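Local coordinates for protein transcriptional regulator, AsnC family (Agrobacterium tumefaciens str. C58, PDB 3I4P) that probably regulates transcription by binding specific DNA sequences, as a member of the Lrp/AsnC family with a winged helix-turn-helix domain and an oligomerising ligand-binding domain, at residues A[64-69]-A[103-108]; A[89-94]-A[117-122]. All coordinates share one frame; numbering follows the deposited sequence.

Interaction 1 of 2, residues A[64-69]-A[103-108]; sequences TVFVSI and DYLLRV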
ATOM      1  N   THR A  64       4.534 -22.699  -8.633  1.00 26.65           N
ATOM      2  CA  THR A  64       4.289 -21.510  -9.436  1.00 26.34           C
ATOM      3  C   THR A  64       4.580 -20.256  -8.593  1.00 25.97           C
ATOM      4  O   THR A  64       4.134 -20.122  -7.466  1.00 25.27           O
ATOM      5  CB  THR A  64       2.803 -21.436  -9.920  1.00 26.08           C
ATOM      6  OG1 THR A  64       2.531 -22.532 -10.794  1.00 27.95           O
ATOM      7  CG2 THR A  64       2.537 -20.154 -10.651  1.00 25.25           C
ATOM      8  N   VAL A  65       5.322 -19.334  -9.186  1.00 25.89           N
ATOM      9  CA  VAL A  65       5.647 -18.062  -8.593  1.00 25.27           C
ATOM     10  C   VAL A  65       5.149 -17.002  -9.570  1.00 24.86           C
ATOM     11  O   VAL A  65       5.410 -17.085 -10.765  1.00 23.95           O
ATOM     12  CB  VAL A  65       7.169 -17.919  -8.459  1.00 24.89           C
ATOM     13  CG1 VAL A  65       7.498 -16.667  -7.655  1.00 24.62           C
ATOM     14  CG2 VAL A  65       7.749 -19.190  -7.871  1.00 23.79           C
ATOM     15  N   PHE A  66       4.453 -16.007  -9.063  1.00 24.44           N
ATOM     16  CA  PHE A  66       4.049 -14.855  -9.868  1.00 24.54           C
ATOM     17  C   PHE A  66       4.980 -13.714  -9.523  1.00 24.49           C
ATOM     18  O   PHE A  66       5.017 -13.251  -8.369  1.00 24.81           O
ATOM     19  CB  PHE A  66       2.578 -14.469  -9.615  1.00 24.37           C
ATOM     20  CG  PHE A  66       1.628 -15.308 -10.392  1.00 24.90           C
ATOM     21  CD1 PHE A  66       1.331 -14.990 -11.704  1.00 22.40           C
ATOM     22  CD2 PHE A  66       1.101 -16.472  -9.838  1.00 25.35           C
ATOM     23  CE1 PHE A  66       0.455 -15.800 -12.458  1.00 23.57           C
ATOM     24  CE2 PHE A  66       0.267 -17.267 -10.558  1.00 25.13           C
ATOM     25  CZ  PHE A  66      -0.070 -16.928 -11.878  1.00 23.91           C
ATOM     26  N   VAL A  67       5.744 -13.280 -10.520  1.00 24.41           N
ATOM     27  CA  VAL A  67       6.756 -12.292 -10.294  1.00 24.03           C
ATOM     28  C   VAL A  67       6.262 -10.965 -10.838  1.00 24.71           C
ATOM     29  O   VAL A  67       6.032 -10.842 -12.032  1.00 25.69           O
ATOM     30  CB  VAL A  67       8.120 -12.709 -10.942  1.00 24.25           C
ATOM     31  CG1 VAL A  67       9.210 -11.826 -10.454  1.00 20.53           C
ATOM     32  CG2 VAL A  67       8.429 -14.171 -10.664  1.00 21.74           C
ATOM     33  N   SER A  68       6.073  -9.985  -9.955  1.00 24.97           N
ATOM     34  CA  SER A  68       5.691  -8.611 -10.329  1.00 25.20           C
ATOM     35  C   SER A  68       6.900  -7.655 -10.468  1.00 26.90           C
ATOM     36  O   SER A  68       7.642  -7.427  -9.505  1.00 26.16           O
ATOM     37  CB  SER A  68       4.762  -8.041  -9.259  1.00 24.97           C
ATOM     38  OG  SER A  68       3.571  -8.794  -9.145  1.00 24.07           O
ATOM     39  N   ILE A  69       7.074  -7.077 -11.661  1.00 28.68           N
ATOM     40  CA  ILE A  69       8.239  -6.242 -11.984  1.00 29.35           C
ATOM     41  C   ILE A  69       7.804  -4.810 -12.221  1.00 30.98           C
ATOM     42  O   ILE A  69       6.756  -4.537 -12.850  1.00 30.82           O
ATOM     43  CB  ILE A  69       9.057  -6.769 -13.234  1.00 29.35           C
ATOM     44  CG1 ILE A  69       9.625  -8.168 -12.952  1.00 29.94           C
ATOM     45  CG2 ILE A  69      10.260  -5.823 -13.598  1.00 28.20           C
ATOM     46  CD1 ILE A  69      10.350  -8.844 -14.154  1.00 28.99           C
ATOM     47  N   ASP A 103       4.414  -3.034 -13.771  1.00 29.03           N
ATOM     48  CA  ASP A 103       4.779  -2.884 -15.176  1.00 28.08           C
ATOM     49  C   ASP A 103       4.709  -4.224 -15.922  1.00 27.29           C
ATOM     50  O   ASP A 103       4.265  -4.263 -17.076  1.00 26.37           O
ATOM     51  CB  ASP A 103       6.238  -2.364 -15.306  1.00 28.12           C
ATOM     52  CG  ASP A 103       6.383  -0.876 -15.022  1.00 29.34           C
ATOM     53  OD1 ASP A 103       5.523  -0.092 -15.488  1.00 31.50           O
ATOM     54  OD2 ASP A 103       7.392  -0.479 -14.392  1.00 27.87           O
ATOM     55  N   TYR A 104       5.239  -5.286 -15.293  1.00 25.69           N
ATOM     56  CA  TYR A 104       5.212  -6.609 -15.880  1.00 25.95           C
ATOM     57  C   TYR A 104       4.803  -7.665 -14.857  1.00 24.88           C
ATOM     58  O   TYR A 104       5.077  -7.539 -13.662  1.00 23.85           O
ATOM     59  CB  TYR A 104       6.563  -6.963 -16.499  1.00 26.04           C
ATOM     60  CG  TYR A 104       7.014  -6.034 -17.646  1.00 27.88           C
ATOM     61  CD1 TYR A 104       6.842  -6.408 -18.983  1.00 29.67           C
ATOM     62  CD2 TYR A 104       7.614  -4.810 -17.393  1.00 27.86           C
ATOM     63  CE1 TYR A 104       7.255  -5.595 -20.025  1.00 29.41           C
ATOM     64  CE2 TYR A 104       8.033  -3.985 -18.431  1.00 30.42           C
ATOM     65  CZ  TYR A 104       7.859  -4.387 -19.751  1.00 31.38           C
ATOM     66  OH  TYR A 104       8.274  -3.575 -20.799  1.00 33.56           O
ATOM     67  N   LEU A 105       4.109  -8.682 -15.342  1.00 24.35           N
ATOM     68  CA  LEU A 105       3.764  -9.840 -14.536  1.00 24.48           C
ATOM     69  C   LEU A 105       4.277 -11.108 -15.238  1.00 25.14           C
ATOM     70  O   LEU A 105       3.949 -11.363 -16.409  1.00 25.09           O
ATOM     71  CB  LEU A 105       2.260  -9.917 -14.248  1.00 23.36           C
ATOM     72  CG  LEU A 105       1.775 -11.029 -13.292  1.00 22.62           C
ATOM     73  CD1 LEU A 105       2.396 -10.914 -11.880  1.00 20.03           C
ATOM     74  CD2 LEU A 105       0.227 -11.075 -13.205  1.00 18.88           C
ATOM     75  N   LEU A 106       5.086 -11.880 -14.507  1.00 25.11           N
ATOM     76  CA  LEU A 106       5.567 -13.186 -14.983  1.00 26.20           C
ATOM     77  C   LEU A 106       4.948 -14.301 -14.152  1.00 25.54           C
ATOM     78  O   LEU A 106       4.742 -14.136 -12.952  1.00 25.56           O
ATOM     79  CB  LEU A 106       7.091 -13.329 -14.890  1.00 25.24           C
ATOM     80  CG  LEU A 106       8.113 -12.436 -15.592  1.00 27.71           C
ATOM     81  CD1 LEU A 106       7.845 -10.949 -15.450  1.00 25.09           C
ATOM     82  CD2 LEU A 106       9.538 -12.795 -15.003  1.00 26.25           C
ATOM     83  N   ARG A 107       4.661 -15.415 -14.813  1.00 25.60           N
ATOM     84  CA  ARG A 107       4.433 -16.698 -14.143  1.00 26.54           C
ATOM     85  C   ARG A 107       5.615 -17.614 -14.381  1.00 26.25           C
ATOM     86  O   ARG A 107       5.997 -17.865 -15.537  1.00 26.55           O
ATOM     87  CB  ARG A 107       3.191 -17.407 -14.651  1.00 26.62           C
ATOM     88  CG  ARG A 107       2.851 -18.595 -13.805  1.00 27.69           C
ATOM     89  CD  ARG A 107       1.433 -19.137 -14.025  1.00 28.24           C
ATOM     90  NE  ARG A 107       1.356 -20.014 -15.186  1.00 28.56           N
ATOM     91  CZ  ARG A 107       1.639 -21.323 -15.235  1.00 29.85           C
ATOM     92  NH1 ARG A 107       1.506 -21.962 -16.388  1.00 31.57           N
ATOM     93  NH2 ARG A 107       2.060 -22.004 -14.192  1.00 29.68           N
ATOM     94  N   VAL A 108       6.179 -18.096 -13.280  1.00 26.40           N
ATOM     95  CA  VAL A 108       7.422 -18.875 -13.274  1.00 27.01           C
ATOM     96  C   VAL A 108       7.108 -20.209 -12.627  1.00 26.22           C
ATOM     97  O   VAL A 108       6.368 -20.261 -11.645  1.00 25.47           O
ATOM     98  CB  VAL A 108       8.572 -18.117 -12.477  1.00 27.85           C
ATOM     99  CG1 VAL A 108       9.805 -19.026 -12.197  1.00 24.68           C
ATOM    100  CG2 VAL A 108       8.963 -16.806 -13.214  1.00 28.17           C
TER

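Interaction 2 of 2, residues A[89-94]-A[117-122]; sequences FPEVVE and DAFYKR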
ATOM      1  N   PHE A  89      13.967 -17.366 -20.873  1.00 28.14           N
ATOM      2  CA  PHE A  89      14.056 -18.275 -19.731  1.00 27.55           C
ATOM      3  C   PHE A  89      12.963 -19.297 -19.885  1.00 26.40           C
ATOM      4  O   PHE A  89      11.774 -18.932 -20.021  1.00 24.94           O
ATOM      5  CB  PHE A  89      13.926 -17.567 -18.371  1.00 28.12           C
ATOM      6  CG  PHE A  89      15.124 -16.747 -17.991  1.00 29.18           C
ATOM      7  CD1 PHE A  89      16.212 -17.339 -17.342  1.00 31.64           C
ATOM      8  CD2 PHE A  89      15.168 -15.388 -18.277  1.00 30.20           C
ATOM      9  CE1 PHE A  89      17.325 -16.585 -17.008  1.00 31.82           C
ATOM     10  CE2 PHE A  89      16.286 -14.617 -17.944  1.00 32.34           C
ATOM     11  CZ  PHE A  89      17.370 -15.218 -17.319  1.00 32.73           C
ATOM     12  N   PRO A  90      13.346 -20.584 -19.865  1.00 26.16           N
ATOM     13  CA  PRO A  90      12.329 -21.648 -19.989  1.00 25.48           C
ATOM     14  C   PRO A  90      11.343 -21.716 -18.803  1.00 25.29           C
ATOM     15  O   PRO A  90      10.206 -22.152 -18.977  1.00 25.03           O
ATOM     16  CB  PRO A  90      13.151 -22.927 -20.107  1.00 25.97           C
ATOM     17  CG  PRO A  90      14.603 -22.538 -19.995  1.00 26.73           C
ATOM     18  CD  PRO A  90      14.725 -21.096 -19.739  1.00 26.06           C
ATOM     19  N   GLU A  91      11.777 -21.245 -17.630  1.00 24.70           N
ATOM     20  CA  GLU A  91      10.939 -21.168 -16.470  1.00 25.45           C
ATOM     21  C   GLU A  91       9.904 -20.059 -16.560  1.00 25.32           C
ATOM     22  O   GLU A  91       8.970 -20.102 -15.799  1.00 25.62           O
ATOM     23  CB  GLU A  91      11.729 -20.945 -15.167  1.00 25.27           C
ATOM     24  CG  GLU A  91      12.737 -22.012 -14.873  1.00 25.57           C
ATOM     25  CD  GLU A  91      14.117 -21.741 -15.502  1.00 26.55           C
ATOM     26  OE1 GLU A  91      14.269 -20.811 -16.337  1.00 24.61           O
ATOM     27  OE2 GLU A  91      15.055 -22.496 -15.154  1.00 29.42           O
ATOM     28  N   VAL A  92      10.067 -19.073 -17.435  1.00 24.93           N
ATOM     29  CA  VAL A  92       9.064 -18.008 -17.535  1.00 25.53           C
ATOM     30  C   VAL A  92       8.029 -18.511 -18.538  1.00 26.15           C
ATOM     31  O   VAL A  92       8.269 -18.527 -19.770  1.00 26.22           O
ATOM     32  CB  VAL A  92       9.664 -16.665 -17.996  1.00 25.34           C
ATOM     33  CG1 VAL A  92       8.552 -15.605 -18.196  1.00 23.90           C
ATOM     34  CG2 VAL A  92      10.779 -16.243 -17.033  1.00 24.94           C
ATOM     35  N   VAL A  93       6.901 -18.985 -18.011  1.00 26.15           N
ATOM     36  CA  VAL A  93       5.966 -19.653 -18.887  1.00 26.12           C
ATOM     37  C   VAL A  93       4.912 -18.672 -19.409  1.00 26.47           C
ATOM     38  O   VAL A  93       4.256 -18.922 -20.451  1.00 27.18           O
ATOM     39  CB  VAL A  93       5.395 -20.943 -18.262  1.00 26.10           C
ATOM     40  CG1 VAL A  93       6.502 -22.037 -18.195  1.00 24.33           C
ATOM     41  CG2 VAL A  93       4.754 -20.671 -16.948  1.00 26.83           C
ATOM     42  N   GLU A  94       4.768 -17.542 -18.711  1.00 26.01           N
ATOM     43  CA  GLU A  94       3.834 -16.504 -19.126  1.00 26.52           C
ATOM     44  C   GLU A  94       4.441 -15.199 -18.741  1.00 25.13           C
ATOM     45  O   GLU A  94       5.078 -15.102 -17.712  1.00 25.17           O
ATOM     46  CB  GLU A  94       2.448 -16.665 -18.473  1.00 26.03           C
ATOM     47  CG  GLU A  94       1.751 -17.914 -18.845  1.00 30.53           C
ATOM     48  CD  GLU A  94       0.391 -18.130 -18.118  1.00 33.43           C
ATOM     49  OE1 GLU A  94      -0.311 -17.146 -17.843  1.00 36.18           O
ATOM     50  OE2 GLU A  94       0.064 -19.315 -17.868  1.00 33.26           O
ATOM     51  N   ASP A 117      14.959 -19.194  -6.078  1.00 25.81           N
ATOM     52  CA  ASP A 117      16.104 -18.342  -5.727  1.00 25.62           C
ATOM     53  C   ASP A 117      17.197 -18.352  -6.821  1.00 25.33           C
ATOM     54  O   ASP A 117      17.608 -17.297  -7.269  1.00 25.03           O
ATOM     55  CB  ASP A 117      16.673 -18.717  -4.365  1.00 25.67           C
ATOM     56  CG  ASP A 117      17.679 -17.688  -3.844  1.00 26.56           C
ATOM     57  OD1 ASP A 117      17.500 -16.473  -4.060  1.00 28.72           O
ATOM     58  OD2 ASP A 117      18.666 -18.093  -3.210  1.00 31.88           O
ATOM     59  N   ALA A 118      17.614 -19.528  -7.289  1.00 26.12           N
ATOM     60  CA  ALA A 118      18.673 -19.618  -8.333  1.00 27.06           C
ATOM     61  C   ALA A 118      18.200 -19.105  -9.709  1.00 27.58           C
ATOM     62  O   ALA A 118      19.011 -18.642 -10.517  1.00 28.26           O
ATOM     63  CB  ALA A 118      19.228 -21.057  -8.442  1.00 26.36           C
ATOM     64  N   PHE A 119      16.903 -19.199  -9.987  1.00 27.92           N
ATOM     65  CA  PHE A 119      16.359 -18.676 -11.251  1.00 28.21           C
ATOM     66  C   PHE A 119      16.444 -17.143 -11.223  1.00 28.45           C
ATOM     67  O   PHE A 119      16.952 -16.509 -12.151  1.00 28.12           O
ATOM     68  CB  PHE A 119      14.895 -19.118 -11.491  1.00 28.23           C
ATOM     69  CG  PHE A 119      14.119 -18.146 -12.375  1.00 28.94           C
ATOM     70  CD1 PHE A 119      14.293 -18.149 -13.753  1.00 29.19           C
ATOM     71  CD2 PHE A 119      13.280 -17.178 -11.810  1.00 30.06           C
ATOM     72  CE1 PHE A 119      13.637 -17.211 -14.567  1.00 29.86           C
ATOM     73  CE2 PHE A 119      12.607 -16.241 -12.612  1.00 30.05           C
ATOM     74  CZ  PHE A 119      12.777 -16.260 -13.992  1.00 29.36           C
ATOM     75  N   TYR A 120      15.902 -16.578 -10.137  1.00 28.87           N
ATOM     76  CA  TYR A 120      15.960 -15.164  -9.827  1.00 28.45           C
ATOM     77  C   TYR A 120      17.369 -14.583  -9.939  1.00 28.25           C
ATOM     78  O   TYR A 120      17.502 -13.506 -10.475  1.00 28.28           O
ATOM     79  CB  TYR A 120      15.427 -14.911  -8.411  1.00 28.46           C
ATOM     80  CG  TYR A 120      15.384 -13.456  -8.057  1.00 28.26           C
ATOM     81  CD1 TYR A 120      14.262 -12.701  -8.351  1.00 29.35           C
ATOM     82  CD2 TYR A 120      16.475 -12.822  -7.428  1.00 31.52           C
ATOM     83  CE1 TYR A 120      14.206 -11.349  -8.054  1.00 31.13           C
ATOM     84  CE2 TYR A 120      16.427 -11.456  -7.103  1.00 32.05           C
ATOM     85  CZ  TYR A 120      15.280 -10.727  -7.444  1.00 32.33           C
ATOM     86  OH  TYR A 120      15.155  -9.388  -7.166  1.00 34.31           O
ATOM     87  N   LYS A 121      18.390 -15.271  -9.414  1.00 27.55           N
ATOM     88  CA  LYS A 121      19.779 -14.791  -9.560  1.00 28.07           C
ATOM     89  C   LYS A 121      20.221 -14.747 -11.014  1.00 26.55           C
ATOM     90  O   LYS A 121      20.968 -13.838 -11.382  1.00 26.11           O
ATOM     91  CB  LYS A 121      20.828 -15.638  -8.823  1.00 28.48           C
ATOM     92  CG  LYS A 121      20.638 -15.919  -7.328  1.00 31.39           C
ATOM     93  CD  LYS A 121      20.749 -14.700  -6.446  1.00 33.94           C
ATOM     94  CE  LYS A 121      21.515 -15.044  -5.130  1.00 34.64           C
ATOM     95  NZ  LYS A 121      21.409 -16.478  -4.731  1.00 33.31           N
ATOM     96  N   ARG A 122      19.823 -15.736 -11.816  1.00 25.18           N
ATOM     97  CA  ARG A 122      20.184 -15.732 -13.231  1.00 25.57           C
ATOM     98  C   ARG A 122      19.468 -14.611 -13.971  1.00 25.67           C
ATOM     99  O   ARG A 122      20.081 -13.920 -14.768  1.00 25.97           O
ATOM    100  CB  ARG A 122      19.911 -17.078 -13.919  1.00 25.88           C
ATOM    101  CG  ARG A 122      20.801 -18.219 -13.454  1.00 26.76           C
ATOM    102  CD  ARG A 122      20.617 -19.530 -14.252  1.00 29.72           C
ATOM    103  NE  ARG A 122      19.206 -19.911 -14.458  1.00 31.38           N
ATOM    104  CZ  ARG A 122      18.496 -20.728 -13.662  1.00 35.62           C
ATOM    105  NH1 ARG A 122      19.024 -21.293 -12.558  1.00 34.95           N
ATOM    106  NH2 ARG A 122      17.217 -20.968 -13.960  1.00 36.76           N
TER

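Interaction 1 of 2, residues A[64-69]-A[103-108]
Val65, Val67 and Ile69 of strand 64-69 each pair through both backbone N and O with Val108, Leu106 and Tyr104 of segment 103-108; the axes of strands 64-69 and 104-108 run antiparallel at 162°, 4.6 Å apart at closest. The straightest bond, Ile69 N to Tyr104 O, is 2.9 Å with an N-H...O angle of 178°. At the far end Ile69 O accepts from both Tyr104 N and Asp103 N, a classic beta bulge that closes the ladder beside Asp103, a calcium-site residue. Phe66-Arg107 and Ser68-Leu105 are non-hydrogen-bonded pairs. These are the two central strands of the four-stranded antiparallel sheet (order 2-3-1-4) of the Lrp/AsnC ligand-binding domain. On one face Arg107 CG lies over the Phe66 ring, 4.2 Å from its centroid and offset toward the rim, a CH-pi contact, while Arg107 CD comes within 3.4 Å of Phe66 CZ. Bent at chi3 (82°), the arginine carries its NE to Glu94 OE2 of the same chain in a salt bridge. This face meets a second subunit, whose Tyr96 packs edge-to-face with Phe66. On the other face, toward helix 113-126, Ile69 CD1 touches Leu106 CD1 at 3.5 Å and Val67 CG2 meets Val108 CG2 at 3.7 Å.

Interaction 2 of 2, residues A[89-94]-A[117-122]
Phe89 opens the contact by receiving the edge of the Phe119 ring on its face, a T-shaped pair with centroids 5.4 Å apart and planes at 84°. It stands at the start of a type I beta turn, Phe89 to Val92, which is closed by Val92 N bonding to Phe89 O and leads into strand 92-98. The turn thus ties that strand, outermost within this chain though the sheet continues into the second subunit, to helix 113-126, which packs on the sheet of the Lrp/AsnC ligand-binding (RAM) domain, of the dimeric alpha-beta barrel type. The CB of Phe119 points toward the turn, and chi1 154° sets CG anti to the backbone N; the ring's CE1 then lies 3.8 Å from Phe89 CG. Farther round the Phe89 ring, CE1 lies 4.1 Å from Arg122 CB and CZ 3.9 Å from Arg122 O. Glu91 follows, its chain bent at chi2, and slides past Phe119 in the opposite direction, with OE1 3.7 Å from Phe119 CD1. That oxygen is buried by the contact and has no polar partner in the model. Its twin, OE2, forms a salt bridge of 2.9 Å with Arg122 NH2 and also a hydrogen bond with Tyr151 OH of a second subunit, so the carboxylate joins helix and neighbour. The Arg122 guanidinium has Phe119 CA above one face, near the rim, and presents its edge to the carboxylate; the two planes are 33° apart. Val92, where the strand begins, crosses Phe119 at about a right angle, and its CG2 meets Phe119 CZ at 3.6 Å.

Interactions 1 and 2 are both largely buried and belong to the same ligand-binding domain, but they join different elements. Interaction 1 is strand to strand within the sheet, held by a regular backbone ladder; interaction 2 sets a turn against a helix mainly through side chains, with no backbone ladder and with an exposed arginine at its margin. They adjoin directly: Arg107 O lies 2.9 Å from Val93 N, a probable hydrogen bond between neighbouring strands. Val108 CG2 packs against Phe119 CE2, linking the apolar face of 103-108 to the Phe119 ring. Both contacts also touch the second subunit.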